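Local coordinates for protein putative alpha-L-fucosidase (Bacteroides thetaiotaomicron, PDB 4H41) that probably hydrolyses alpha-L-fucosyl linkages in host glycans, as a putative fucosidase built on a TIM-barrel fold, at residues Met73-Tyr78 with Ser163-Arg168; Ser86-Lys91 with Ile136-Tyr141; Gly124-Trp127 with Asp131-Trp134; Ser167-Gly172 with Glu223-Glu228. All coordinates share one frame; numbering follows the deposited sequence.

Interaction 1. Residues Met73-Tyr78 with Ser163-Arg168; sequences MIRSGY and SGEISR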
loop_
_atom_site.group_PDB
_atom_site.type_symbol
_atom_site.label_atom_id
_atom_site.label_comp_id
_atom_site.label_asym_id
_atom_site.label_seq_id
_atom_site.Cartn_x
_atom_site.Cartn_y
_atom_site.Cartn_z
HETATM N N MSE B 73 -2.483 12.538 21.555
HETATM C CA MSE B 73 -2.449 11.067 21.479
HETATM C C MSE B 73 -3.857 10.633 21.237
HETATM O O MSE B 73 -4.717 10.915 22.050
HETATM C CB MSE B 73 -1.870 10.470 22.755
HETATM C CG MSE B 73 -1.465 9.011 22.551
HETATM SE SE MSE B 73 -0.914 8.234 24.242
HETATM C CE MSE B 73 -2.546 8.391 25.088
ATOM N N ILE B 74 -4.131 10.073 20.084
ATOM C CA ILE B 74 -5.518 9.947 19.607
ATOM C C ILE B 74 -6.441 9.088 20.478
ATOM O O ILE B 74 -7.581 9.490 20.678
ATOM C CB ILE B 74 -5.546 9.529 18.104
ATOM C CG1 ILE B 74 -6.905 9.847 17.472
ATOM C CG2 ILE B 74 -5.148 8.088 17.911
ATOM C CD1 ILE B 74 -6.913 9.818 15.924
ATOM N N ARG B 75 -5.978 7.966 21.040
ATOM C CA ARG B 75 -6.809 7.165 21.941
ATOM C C ARG B 75 -5.927 6.336 22.838
ATOM O O ARG B 75 -5.083 5.540 22.384
ATOM C CB ARG B 75 -7.858 6.320 21.215
ATOM C CG ARG B 75 -7.328 5.321 20.212
ATOM C CD ARG B 75 -8.434 4.795 19.322
ATOM N NE ARG B 75 -9.022 5.817 18.452
ATOM C CZ ARG B 75 -8.576 6.186 17.251
ATOM N NH1 ARG B 75 -7.483 5.629 16.731
ATOM N NH2 ARG B 75 -9.203 7.135 16.566
ATOM N N SER B 76 -6.066 6.573 24.152
ATOM C CA SER B 76 -5.229 5.957 25.155
ATOM C C SER B 76 -5.336 4.430 25.191
ATOM O O SER B 76 -4.436 3.757 25.696
ATOM C CB SER B 76 -5.516 6.549 26.528
ATOM O OG SER B 76 -6.883 6.454 26.882
ATOM N N GLY B 77 -6.395 3.910 24.614
ATOM C CA GLY B 77 -6.511 2.510 24.300
ATOM C C GLY B 77 -7.570 2.272 23.253
ATOM O O GLY B 77 -8.404 3.145 22.963
ATOM N N TYR B 78 -7.506 1.121 22.651
ATOM C CA TYR B 78 -8.488 0.693 21.671
ATOM C C TYR B 78 -8.756 -0.787 21.909
ATOM O O TYR B 78 -7.861 -1.613 21.695
ATOM C CB TYR B 78 -8.026 0.986 20.255
ATOM C CG TYR B 78 -9.010 0.479 19.229
ATOM C CD1 TYR B 78 -10.365 0.808 19.303
ATOM C CD2 TYR B 78 -8.609 -0.399 18.233
ATOM C CE1 TYR B 78 -11.284 0.297 18.395
ATOM C CE2 TYR B 78 -9.521 -0.911 17.310
ATOM C CZ TYR B 78 -10.857 -0.567 17.402
ATOM O OH TYR B 78 -11.791 -1.103 16.564
ATOM N N SER B 163 -12.299 11.259 22.157
ATOM C CA SER B 163 -12.029 10.452 20.972
ATOM C C SER B 163 -13.222 9.719 20.348
ATOM O O SER B 163 -13.038 9.109 19.285
ATOM C CB SER B 163 -10.921 9.436 21.290
ATOM O OG SER B 163 -11.301 8.655 22.404
ATOM N N GLY B 164 -14.404 9.830 20.930
ATOM C CA GLY B 164 -15.615 9.255 20.353
ATOM C C GLY B 164 -16.021 9.983 19.083
ATOM O O GLY B 164 -16.530 11.103 19.159
ATOM N N GLU B 165 -15.734 9.401 17.903
ATOM C CA GLU B 165 -15.998 10.066 16.619
ATOM C C GLU B 165 -17.388 9.825 16.076
ATOM O O GLU B 165 -17.796 8.676 15.938
ATOM C CB GLU B 165 -15.014 9.596 15.538
ATOM C CG GLU B 165 -13.593 10.038 15.692
ATOM C CD GLU B 165 -12.711 9.390 14.641
ATOM O OE1 GLU B 165 -13.083 9.383 13.439
ATOM O OE2 GLU B 165 -11.655 8.852 15.038
ATOM N N ILE B 166 -18.055 10.901 15.638
ATOM C CA ILE B 166 -19.348 10.847 14.986
ATOM C C ILE B 166 -19.341 11.799 13.803
ATOM O O ILE B 166 -18.440 12.630 13.689
ATOM C CB ILE B 166 -20.510 11.207 15.975
ATOM C CG1 ILE B 166 -20.505 12.712 16.380
ATOM C CG2 ILE B 166 -20.504 10.300 17.203
ATOM C CD1 ILE B 166 -21.724 13.181 17.159
ATOM N N SER B 167 -20.360 11.707 12.949
ATOM C CA SER B 167 -20.606 12.680 11.889
ATOM C C SER B 167 -22.023 13.219 11.891
ATOM O O SER B 167 -22.255 14.278 11.319
ATOM C CB SER B 167 -20.312 12.081 10.517
ATOM O OG SER B 167 -21.207 11.034 10.203
ATOM N N ARG B 168 -22.983 12.456 12.422
ATOM C CA ARG B 168 -24.398 12.796 12.421
ATOM C C ARG B 168 -24.988 12.655 13.809
ATOM O O ARG B 168 -24.339 12.095 14.706
ATOM C CB ARG B 168 -25.120 11.806 11.472
ATOM C CG ARG B 168 -24.670 11.835 10.006
ATOM C CD ARG B 168 -25.031 13.130 9.310
ATOM N NE ARG B 168 -26.477 13.313 9.247
ATOM C CZ ARG B 168 -27.268 12.930 8.248
ATOM N NH1 ARG B 168 -26.763 12.301 7.192
ATOM N NH2 ARG B 168 -28.574 13.156 8.307
HETATM O O HOH W 1 -10.821 9.624 17.411
HETATM O O HOH W 2 -11.739 6.623 18.798
HETATM O O HOH W 3 -9.358 7.546 13.798
#
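Arg75 and Glu165 meet across the end of the barrel in a salt bridge, Arg75 NH2 to Glu165 OE2 at 3.4 Å. The carboxylate oxygen lies at the edge of the guanidinium, near its plane, and the two flat groups are turned 35° against each other. Three waters fill in round this pair. Water 1 accepts from Arg75 NH2 and lies 2.6 Å from Glu165 OE2 and within hydrogen-bonding distance of Ser163 O; water 3 makes a second bridge from Arg75 NH2 to Glu165 OE2. Water 2 accepts from Arg75 NE at 2.9 Å and reaches Ser163 O, so the arginine is tied through solvent to the backbone as well as to the acid. One segment starts on the last residue of strand 70-73 of an eight-stranded TIM barrel and the other directly follows strand 157-162; both run through loops at the C-terminal ends of these parallel strands, where enzymes of this fold carry their active sites. Beside the ion pair, Ser163 CB packs 3.4 Å from Ile74 O, a buried carbonyl with no hydrogen-bond partner in the model. With Arg75 CG between the backbone N and the carbonyl carbon (chi1 59°) and a bend at chi3, one guanidinium face comes to lie against Ile74 CG2, offset toward the rim. Further out, Arg75 NH1 donates to Ile42 O, Ser163 OG bonds to Leu120 O, and Glu165 OE1 takes a hydrogen bond from Gln243 NE2. Glu165 OE2 also hydrogen-bonds to an unidentified molecule, probably from the crystallisation liquor, consistent with a pocket here.

Interaction 2. Residues Ser86-Lys91 with Ile136-Tyr141; sequences SPYLLK and IEDNKY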
loop_
_atom_site.group_PDB
_atom_site.type_symbol
_atom_site.label_atom_id
_atom_site.label_comp_id
_atom_site.label_asym_id
_atom_site.label_seq_id
_atom_site.Cartn_x
_atom_site.Cartn_y
_atom_site.Cartn_z
ATOM N N SER B 86 -2.205 0.826 32.479
ATOM C CA SER B 86 -3.441 1.156 33.188
ATOM C C SER B 86 -3.834 0.097 34.204
ATOM O O SER B 86 -4.262 -0.974 33.792
ATOM C CB SER B 86 -4.586 1.297 32.182
ATOM O OG SER B 86 -5.863 1.284 32.801
ATOM N N PRO B 87 -3.828 0.376 35.529
ATOM C CA PRO B 87 -4.295 -0.645 36.478
ATOM C C PRO B 87 -5.731 -1.087 36.174
ATOM O O PRO B 87 -6.026 -2.269 36.210
ATOM C CB PRO B 87 -4.196 0.060 37.848
ATOM C CG PRO B 87 -3.192 1.112 37.644
ATOM C CD PRO B 87 -3.337 1.573 36.233
ATOM N N TYR B 88 -6.600 -0.159 35.770
ATOM C CA TYR B 88 -7.992 -0.499 35.464
ATOM C C TYR B 88 -8.114 -1.399 34.234
ATOM O O TYR B 88 -8.775 -2.432 34.313
ATOM C CB TYR B 88 -8.825 0.780 35.272
ATOM C CG TYR B 88 -10.237 0.513 34.797
ATOM C CD1 TYR B 88 -11.208 0.053 35.671
ATOM C CD2 TYR B 88 -10.599 0.726 33.473
ATOM C CE1 TYR B 88 -12.512 -0.182 35.242
ATOM C CE2 TYR B 88 -11.887 0.458 33.025
ATOM C CZ TYR B 88 -12.847 0.021 33.916
ATOM O OH TYR B 88 -14.140 -0.205 33.506
ATOM N N LEU B 89 -7.517 -1.004 33.093
ATOM C CA LEU B 89 -7.643 -1.785 31.864
ATOM C C LEU B 89 -6.944 -3.140 31.992
ATOM O O LEU B 89 -7.450 -4.127 31.477
ATOM C CB LEU B 89 -7.106 -1.012 30.660
ATOM C CG LEU B 89 -7.862 0.287 30.296
ATOM C CD1 LEU B 89 -7.158 1.034 29.199
ATOM C CD2 LEU B 89 -9.319 0.005 29.886
ATOM N N LEU B 90 -5.855 -3.215 32.759
ATOM C CA LEU B 90 -5.193 -4.499 32.996
ATOM C C LEU B 90 -6.114 -5.441 33.783
ATOM O O LEU B 90 -6.182 -6.633 33.470
ATOM C CB LEU B 90 -3.872 -4.300 33.740
ATOM C CG LEU B 90 -2.751 -3.718 32.883
ATOM C CD1 LEU B 90 -1.615 -3.202 33.772
ATOM C CD2 LEU B 90 -2.226 -4.755 31.868
ATOM N N LYS B 91 -6.869 -4.915 34.756
ATOM C CA LYS B 91 -7.831 -5.730 35.514
ATOM C C LYS B 91 -8.978 -6.210 34.628
ATOM O O LYS B 91 -9.517 -7.279 34.880
ATOM C CB LYS B 91 -8.409 -4.975 36.720
ATOM C CG LYS B 91 -7.429 -4.796 37.857
ATOM C CD LYS B 91 -8.006 -3.928 39.010
ATOM C CE LYS B 91 -7.173 -2.689 39.278
ATOM N NZ LYS B 91 -7.571 -1.981 40.524
ATOM N N ILE B 136 -18.694 5.856 28.140
ATOM C CA ILE B 136 -18.576 6.648 29.360
ATOM C C ILE B 136 -17.918 5.872 30.505
ATOM O O ILE B 136 -17.011 6.408 31.140
ATOM C CB ILE B 136 -19.962 7.160 29.821
ATOM C CG1 ILE B 136 -20.641 8.058 28.745
ATOM C CG2 ILE B 136 -19.813 7.949 31.143
ATOM C CD1 ILE B 136 -22.090 8.262 28.992
ATOM N N GLU B 137 -18.401 4.653 30.811
ATOM C CA GLU B 137 -17.985 3.945 32.021
ATOM C C GLU B 137 -16.487 3.701 32.140
ATOM O O GLU B 137 -15.927 4.046 33.184
ATOM C CB GLU B 137 -18.724 2.625 32.183
ATOM C CG GLU B 137 -18.525 2.010 33.562
ATOM C CD GLU B 137 -19.619 1.059 33.998
ATOM O OE1 GLU B 137 -20.162 0.337 33.129
ATOM O OE2 GLU B 137 -19.926 1.027 35.213
ATOM N N ASP B 138 -15.843 3.116 31.143
ATOM C CA ASP B 138 -14.379 2.849 31.245
ATOM C C ASP B 138 -13.607 4.144 31.365
ATOM O O ASP B 138 -12.625 4.192 32.092
ATOM C CB ASP B 138 -13.849 2.064 30.053
ATOM C CG ASP B 138 -14.335 0.625 29.954
ATOM O OD1 ASP B 138 -14.657 0.027 30.995
ATOM O OD2 ASP B 138 -14.504 0.150 28.844
ATOM N N ASN B 139 -14.066 5.219 30.673
ATOM C CA ASN B 139 -13.367 6.488 30.754
ATOM C C ASN B 139 -13.514 7.120 32.135
ATOM O O ASN B 139 -12.616 7.856 32.502
ATOM C CB ASN B 139 -13.759 7.441 29.674
ATOM C CG ASN B 139 -13.000 7.142 28.425
ATOM O OD1 ASN B 139 -11.746 7.248 28.389
ATOM N ND2 ASN B 139 -13.687 6.644 27.421
ATOM N N LYS B 140 -14.552 6.782 32.937
ATOM C CA LYS B 140 -14.599 7.283 34.310
ATOM C C LYS B 140 -13.363 6.844 35.092
ATOM O O LYS B 140 -12.811 7.637 35.859
ATOM C CB LYS B 140 -15.860 6.828 35.057
ATOM C CG LYS B 140 -17.145 7.325 34.449
ATOM C CD LYS B 140 -18.281 7.226 35.426
ATOM C CE LYS B 140 -19.580 7.503 34.716
ATOM N NZ LYS B 140 -20.717 7.733 35.642
ATOM N N TYR B 141 -12.924 5.605 34.893
ATOM C CA TYR B 141 -11.751 5.064 35.579
ATOM C C TYR B 141 -10.471 5.549 34.943
ATOM O O TYR B 141 -9.534 5.872 35.660
ATOM C CB TYR B 141 -11.772 3.537 35.563
ATOM C CG TYR B 141 -12.932 2.981 36.340
ATOM C CD1 TYR B 141 -12.838 2.763 37.711
ATOM C CD2 TYR B 141 -14.148 2.733 35.723
ATOM C CE1 TYR B 141 -13.913 2.258 38.438
ATOM C CE2 TYR B 141 -15.236 2.248 36.438
ATOM C CZ TYR B 141 -15.118 2.016 37.800
ATOM O OH TYR B 141 -16.197 1.540 38.506
#
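On the outer shell of the TIM barrel, the short helix 87-91 leans against the first turns of helix 136-151 through a tyrosine-tyrosine offset stack. The rings of Tyr88 and Tyr141 are almost parallel, planes 3° apart and centroids separated by 4.3 Å. Their displacement brings Tyr141 CB, not its ring centre, over the middle of the Tyr88 face: this CH-pi contact measures 3.5 Å from Tyr141 CB to the Tyr88 centroid. In return, Tyr88 CE1 lies over the Tyr141 face near its rim, 3.4 Å from Tyr141 CG. With CG anti to the backbone N (chi1 173°), Tyr88 extends across to the second helix and carries its hydroxyl past the stack to Asp138. That carboxylate stands at the ring edge, its plane steeply inclined to the ring, and its other oxygen, OD2, forms a salt bridge with Arg125 NH1. A leucine at Tyr88 has neither ring nor hydroxyl, which would probably leave Asp138 OD1 without this donor and the Tyr141 ring freer to turn. Ser86 caps the short helix, its OG accepting from Leu89 N at 2.8 Å in a nearly straight bond, while Glu145 of the longer helix bonds to Ser86 OG and Tyr88 N. Tyr88 OH donates to Asp138 OD1 over 2.6 Å, meeting the oxygen on its anti side, 15° out of the carboxylate plane.

Interaction 3. Residues Gly124-Trp127 with Asp131-Trp134; sequences GRYW and DLSW. With NA (sodium ion), chain Q.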
loop_
_atom_site.group_PDB
_atom_site.type_symbol
_atom_site.label_atom_id
_atom_site.label_comp_id
_atom_site.label_asym_id
_atom_site.label_seq_id
_atom_site.Cartn_x
_atom_site.Cartn_y
_atom_site.Cartn_z
ATOM N N GLY B 124 -14.495 -0.007 21.859
ATOM C CA GLY B 124 -15.032 -0.749 20.727
ATOM C C GLY B 124 -16.541 -0.936 20.795
ATOM O O GLY B 124 -17.163 -1.241 19.783
ATOM N N ARG B 125 -17.165 -0.712 21.968
ATOM C CA ARG B 125 -18.606 -0.918 22.175
ATOM C C ARG B 125 -19.446 0.046 21.346
ATOM O O ARG B 125 -20.453 -0.362 20.772
ATOM C CB ARG B 125 -18.979 -0.760 23.657
ATOM C CG ARG B 125 -18.461 -1.903 24.510
ATOM C CD ARG B 125 -18.911 -1.768 25.965
ATOM N NE ARG B 125 -18.073 -2.599 26.838
ATOM C CZ ARG B 125 -17.022 -2.195 27.550
ATOM N NH1 ARG B 125 -16.673 -0.918 27.566
ATOM N NH2 ARG B 125 -16.336 -3.064 28.286
ATOM N N TYR B 126 -19.035 1.316 21.264
ATOM C CA TYR B 126 -19.732 2.265 20.416
ATOM C C TYR B 126 -19.632 1.815 18.938
ATOM O O TYR B 126 -20.644 1.775 18.233
ATOM C CB TYR B 126 -19.164 3.687 20.596
ATOM C CG TYR B 126 -19.371 4.573 19.389
ATOM C CD1 TYR B 126 -20.646 4.931 18.969
ATOM C CD2 TYR B 126 -18.292 5.083 18.684
ATOM C CE1 TYR B 126 -20.841 5.757 17.862
ATOM C CE2 TYR B 126 -18.477 5.906 17.573
ATOM C CZ TYR B 126 -19.755 6.267 17.184
ATOM O OH TYR B 126 -19.987 7.074 16.088
ATOM N N TRP B 127 -18.437 1.455 18.481
ATOM C CA TRP B 127 -18.288 1.009 17.075
ATOM C C TRP B 127 -19.162 -0.230 16.776
ATOM O O TRP B 127 -19.704 -0.339 15.687
ATOM C CB TRP B 127 -16.832 0.705 16.746
ATOM C CG TRP B 127 -15.967 1.928 16.762
ATOM C CD1 TRP B 127 -14.906 2.169 17.581
ATOM C CD2 TRP B 127 -16.136 3.105 15.963
ATOM N NE1 TRP B 127 -14.381 3.407 17.327
ATOM C CE2 TRP B 127 -15.134 4.022 16.356
ATOM C CE3 TRP B 127 -17.024 3.473 14.926
ATOM C CZ2 TRP B 127 -15.007 5.290 15.773
ATOM C CZ3 TRP B 127 -16.873 4.731 14.329
ATOM C CH2 TRP B 127 -15.833 5.589 14.705
ATOM N N ASP B 131 -24.070 3.272 19.746
ATOM C CA ASP B 131 -24.486 4.044 20.916
ATOM C C ASP B 131 -23.232 4.524 21.630
ATOM O O ASP B 131 -22.507 3.734 22.232
ATOM C CB ASP B 131 -25.389 3.202 21.813
ATOM C CG ASP B 131 -25.855 3.858 23.100
ATOM O OD1 ASP B 131 -25.310 4.902 23.465
ATOM O OD2 ASP B 131 -26.763 3.311 23.741
ATOM N N LEU B 132 -22.969 5.827 21.567
ATOM C CA LEU B 132 -21.728 6.367 22.149
ATOM C C LEU B 132 -21.721 6.365 23.668
ATOM O O LEU B 132 -20.638 6.419 24.248
ATOM C CB LEU B 132 -21.473 7.793 21.636
ATOM C CG LEU B 132 -20.086 8.402 21.893
ATOM C CD1 LEU B 132 -18.968 7.508 21.454
ATOM C CD2 LEU B 132 -19.955 9.738 21.194
ATOM N N SER B 133 -22.889 6.242 24.314
ATOM C CA SER B 133 -22.961 6.273 25.778
ATOM C C SER B 133 -22.233 5.067 26.398
ATOM O O SER B 133 -21.874 5.155 27.570
ATOM C CB SER B 133 -24.414 6.390 26.252
ATOM O OG SER B 133 -25.145 5.202 26.033
ATOM N N TRP B 134 -21.953 3.964 25.625
ATOM C CA TRP B 134 -21.168 2.829 26.126
ATOM C C TRP B 134 -19.735 3.215 26.488
ATOM O O TRP B 134 -19.099 2.504 27.261
ATOM C CB TRP B 134 -21.075 1.698 25.085
ATOM C CG TRP B 134 -22.329 0.929 24.890
ATOM C CD1 TRP B 134 -23.092 0.878 23.768
ATOM C CD2 TRP B 134 -22.912 0.001 25.813
ATOM N NE1 TRP B 134 -24.177 0.057 23.965
ATOM C CE2 TRP B 134 -24.088 -0.502 25.212
ATOM C CE3 TRP B 134 -22.565 -0.437 27.099
ATOM C CZ2 TRP B 134 -24.909 -1.438 25.845
ATOM C CZ3 TRP B 134 -23.390 -1.358 27.737
ATOM C CH2 TRP B 134 -24.591 -1.782 27.146
HETATM NA NA NA Q . -26.846 5.165 27.780
#
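Leu132 presses a methyl onto the face of the Tyr126 ring: CD1 sits 3.9 Å from the ring centroid and 21° off its normal, displaced toward the CG side, with 3.6 Å between Leu132 CD1 and Tyr126 CG. The carbonyl carbon of Asp131 lies at the edge of the same ring, while Tyr126 CD1 comes within 3.6 Å of Leu132 N. Beside this pair, Arg125 and Trp134 cross at about a right angle and touch near their roots, Arg125 CB to Trp134 CB at 3.5 Å, while the extended arginine chain continues past the indole to its acid partner, Asp138. These packings close a tight reversal between helix 125-129 and helix 136-151, on the loop that follows barrel strand 115-119. Tyr126 OH, hydrogen-bonded to Glu165 O, ties the reversal to the next loop of the barrel. Within the returning arm an Asx turn sets the backbone: Asp131 OD1 accepts from Ser133 N at 2.9 Å and from Ser133 OG at 2.6 Å, both donors reaching it from one face of the carboxylate plane. Placed between the backbone N and the carbonyl carbon (chi1 71°), Ser133 OG can reach both Asp131 OD1 and the sodium ion, which it ligates at 2.4 Å alongside four other ligand atoms.

Interaction 4. Residues Ser167-Gly172 with Glu223-Glu228; sequences SRATKG and EKEWNE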
loop_
_atom_site.group_PDB
_atom_site.type_symbol
_atom_site.label_atom_id
_atom_site.label_comp_id
_atom_site.label_asym_id
_atom_site.label_seq_id
_atom_site.Cartn_x
_atom_site.Cartn_y
_atom_site.Cartn_z
ATOM N N SER B 167 -20.360 11.707 12.949
ATOM C CA SER B 167 -20.606 12.680 11.889
ATOM C C SER B 167 -22.023 13.219 11.891
ATOM O O SER B 167 -22.255 14.278 11.319
ATOM C CB SER B 167 -20.312 12.081 10.517
ATOM O OG SER B 167 -21.207 11.034 10.203
ATOM N N ARG B 168 -22.983 12.456 12.422
ATOM C CA ARG B 168 -24.398 12.796 12.421
ATOM C C ARG B 168 -24.988 12.655 13.809
ATOM O O ARG B 168 -24.339 12.095 14.706
ATOM C CB ARG B 168 -25.120 11.806 11.472
ATOM C CG ARG B 168 -24.670 11.835 10.006
ATOM C CD ARG B 168 -25.031 13.130 9.310
ATOM N NE ARG B 168 -26.477 13.313 9.247
ATOM C CZ ARG B 168 -27.268 12.930 8.248
ATOM N NH1 ARG B 168 -26.763 12.301 7.192
ATOM N NH2 ARG B 168 -28.574 13.156 8.307
ATOM N N ALA B 169 -26.253 13.053 13.972
ATOM C CA ALA B 169 -27.007 12.811 15.211
ATOM C C ALA B 169 -26.824 11.330 15.589
ATOM O O ALA B 169 -26.947 10.458 14.723
ATOM C CB ALA B 169 -28.476 13.136 15.014
ATOM N N THR B 170 -26.357 11.063 16.814
ATOM C CA THR B 170 -25.959 9.705 17.230
ATOM C C THR B 170 -26.532 9.388 18.594
ATOM O O THR B 170 -26.454 10.216 19.500
ATOM C CB THR B 170 -24.420 9.639 17.247
ATOM O OG1 THR B 170 -23.929 9.707 15.922
ATOM C CG2 THR B 170 -23.870 8.362 17.892
ATOM N N LYS B 171 -27.050 8.163 18.761
ATOM C CA LYS B 171 -27.604 7.710 20.029
ATOM C C LYS B 171 -26.554 7.856 21.124
ATOM O O LYS B 171 -25.413 7.415 20.959
ATOM C CB LYS B 171 -28.052 6.253 19.880
ATOM C CG LYS B 171 -28.728 5.682 21.103
ATOM C CD LYS B 171 -29.321 4.311 20.789
ATOM C CE LYS B 171 -30.231 3.848 21.878
ATOM N NZ LYS B 171 -30.766 2.488 21.598
ATOM N N GLY B 172 -26.935 8.536 22.199
ATOM C CA GLY B 172 -26.073 8.731 23.357
ATOM C C GLY B 172 -24.880 9.657 23.211
ATOM O O GLY B 172 -24.153 9.835 24.184
ATOM N N GLU B 223 -26.074 21.281 9.420
ATOM C CA GLU B 223 -26.194 22.400 10.362
ATOM C C GLU B 223 -27.265 22.103 11.409
ATOM O O GLU B 223 -27.108 22.426 12.591
ATOM C CB GLU B 223 -26.515 23.700 9.624
ATOM C CG GLU B 223 -26.642 24.892 10.549
ATOM C CD GLU B 223 -26.888 26.214 9.848
ATOM O OE1 GLU B 223 -26.890 26.230 8.601
ATOM O OE2 GLU B 223 -27.163 27.214 10.546
ATOM N N LYS B 224 -28.365 21.546 10.984
ATOM C CA LYS B 224 -29.457 21.244 11.906
ATOM C C LYS B 224 -29.006 20.293 12.994
ATOM O O LYS B 224 -29.256 20.528 14.189
ATOM C CB LYS B 224 -30.631 20.646 11.133
ATOM C CG LYS B 224 -31.818 20.277 12.033
ATOM C CD LYS B 224 -32.927 19.630 11.239
ATOM C CE LYS B 224 -34.135 19.278 12.115
ATOM N NZ LYS B 224 -33.970 17.998 12.870
ATOM N N GLU B 225 -28.330 19.243 12.611
ATOM C CA GLU B 225 -27.925 18.248 13.590
ATOM C C GLU B 225 -26.800 18.750 14.505
ATOM O O GLU B 225 -26.848 18.535 15.708
ATOM C CB GLU B 225 -27.519 16.936 12.905
ATOM C CG GLU B 225 -28.708 16.283 12.198
ATOM C CD GLU B 225 -28.467 14.945 11.527
ATOM O OE1 GLU B 225 -27.392 14.342 11.738
ATOM O OE2 GLU B 225 -29.339 14.507 10.739
ATOM N N TRP B 226 -25.821 19.446 13.949
ATOM C CA TRP B 226 -24.709 19.937 14.742
ATOM C C TRP B 226 -25.098 21.127 15.594
ATOM O O TRP B 226 -24.534 21.305 16.668
ATOM C CB TRP B 226 -23.497 20.199 13.859
ATOM C CG TRP B 226 -22.820 18.903 13.579
ATOM C CD1 TRP B 226 -23.018 18.076 12.510
ATOM C CD2 TRP B 226 -21.991 18.181 14.495
ATOM N NE1 TRP B 226 -22.327 16.902 12.689
ATOM C CE2 TRP B 226 -21.693 16.938 13.903
ATOM C CE3 TRP B 226 -21.459 18.479 15.761
ATOM C CZ2 TRP B 226 -20.820 16.016 14.498
ATOM C CZ3 TRP B 226 -20.612 17.561 16.359
ATOM C CH2 TRP B 226 -20.329 16.333 15.753
ATOM N N ASN B 227 -26.142 21.860 15.206
ATOM C CA ASN B 227 -26.702 22.905 16.071
ATOM C C ASN B 227 -27.186 22.269 17.370
ATOM O O ASN B 227 -26.912 22.764 18.468
ATOM C CB ASN B 227 -27.848 23.626 15.353
ATOM C CG ASN B 227 -28.464 24.688 16.173
ATOM O OD1 ASN B 227 -27.789 25.645 16.545
ATOM N ND2 ASN B 227 -29.744 24.554 16.496
ATOM N N GLU B 228 -27.854 21.111 17.262
ATOM C CA GLU B 228 -28.334 20.400 18.447
ATOM C C GLU B 228 -27.186 19.837 19.279
ATOM O O GLU B 228 -27.236 19.884 20.509
ATOM C CB GLU B 228 -29.258 19.233 18.048
ATOM C CG GLU B 228 -30.564 19.695 17.439
ATOM C CD GLU B 228 -31.611 18.610 17.264
ATOM O OE1 GLU B 228 -32.006 18.002 18.284
ATOM O OE2 GLU B 228 -32.070 18.399 16.118
#
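Bends at chi2 (-67°) and chi3 (-63°) curl the Arg168 chain round to Glu225, whose own side chain reaches out from its helix extended beyond CG. The two join side-on: Arg168 NE donates to Glu225 OE1 at 2.8 Å and Arg168 NH2 to Glu225 OE2 at 2.9 Å, with both oxygens close to the guanidinium plane although the carboxylate is turned 34° from it. Glu225 OE1 also accepts from Ala169 N at 2.8 Å, and this amide and Arg168 NE come at it from opposite faces of the carboxylate plane. One acid thus fixes the arginine and the backbone next to it. A glutamine at Glu225 lacks the carboxylate charge, which would probably leave the NE/NH2 edge of Arg168 without its ionic mate. One residue along the helix, Trp226 points its indole edge at the same loop, NE1 donating to Ser167 O at 3.0 Å; the oxygen is in the ring plane, but the N-H comes from above the carbonyl plane. Inside the loop, Thr170 OG1 donates to Arg168 O at 2.7 Å. Asp200 completes a second salt bridge at Arg168 NH1, and Gln221 bonds to Glu225 OE2. The contact pins the loop between barrel strand 157-162 and helix 173-187 onto helix 219-233, where Trp226 also packs edge-to-face on Phe242 of strand 239-243 and touches Leu262 of helix 252-266.

The loop after strand 157-162 runs through interactions 1 and 4, which share Ser167 and Arg168 and have centres about 16 Å apart; Ile166 CG1 packs on Trp226 CH2 at 3.7 Å. Interaction 3 leans on both, Tyr126 OH lying 2.7 Å from Glu165 O and Leu132 N 3.0 Å from Lys171 O. The Arg125-Asp138 ion pair, NH1 to OD2 at 2.7 Å, connects it outward to interaction 2. The centre of interaction 1 lies about 9 Å from the centre of the chain, the least of the four, toward the probable active-site end. Residues of interactions 2, 3 and 4 surround a peripheral polyether, probably from the crystallisation liquor, which may only mark a pocket.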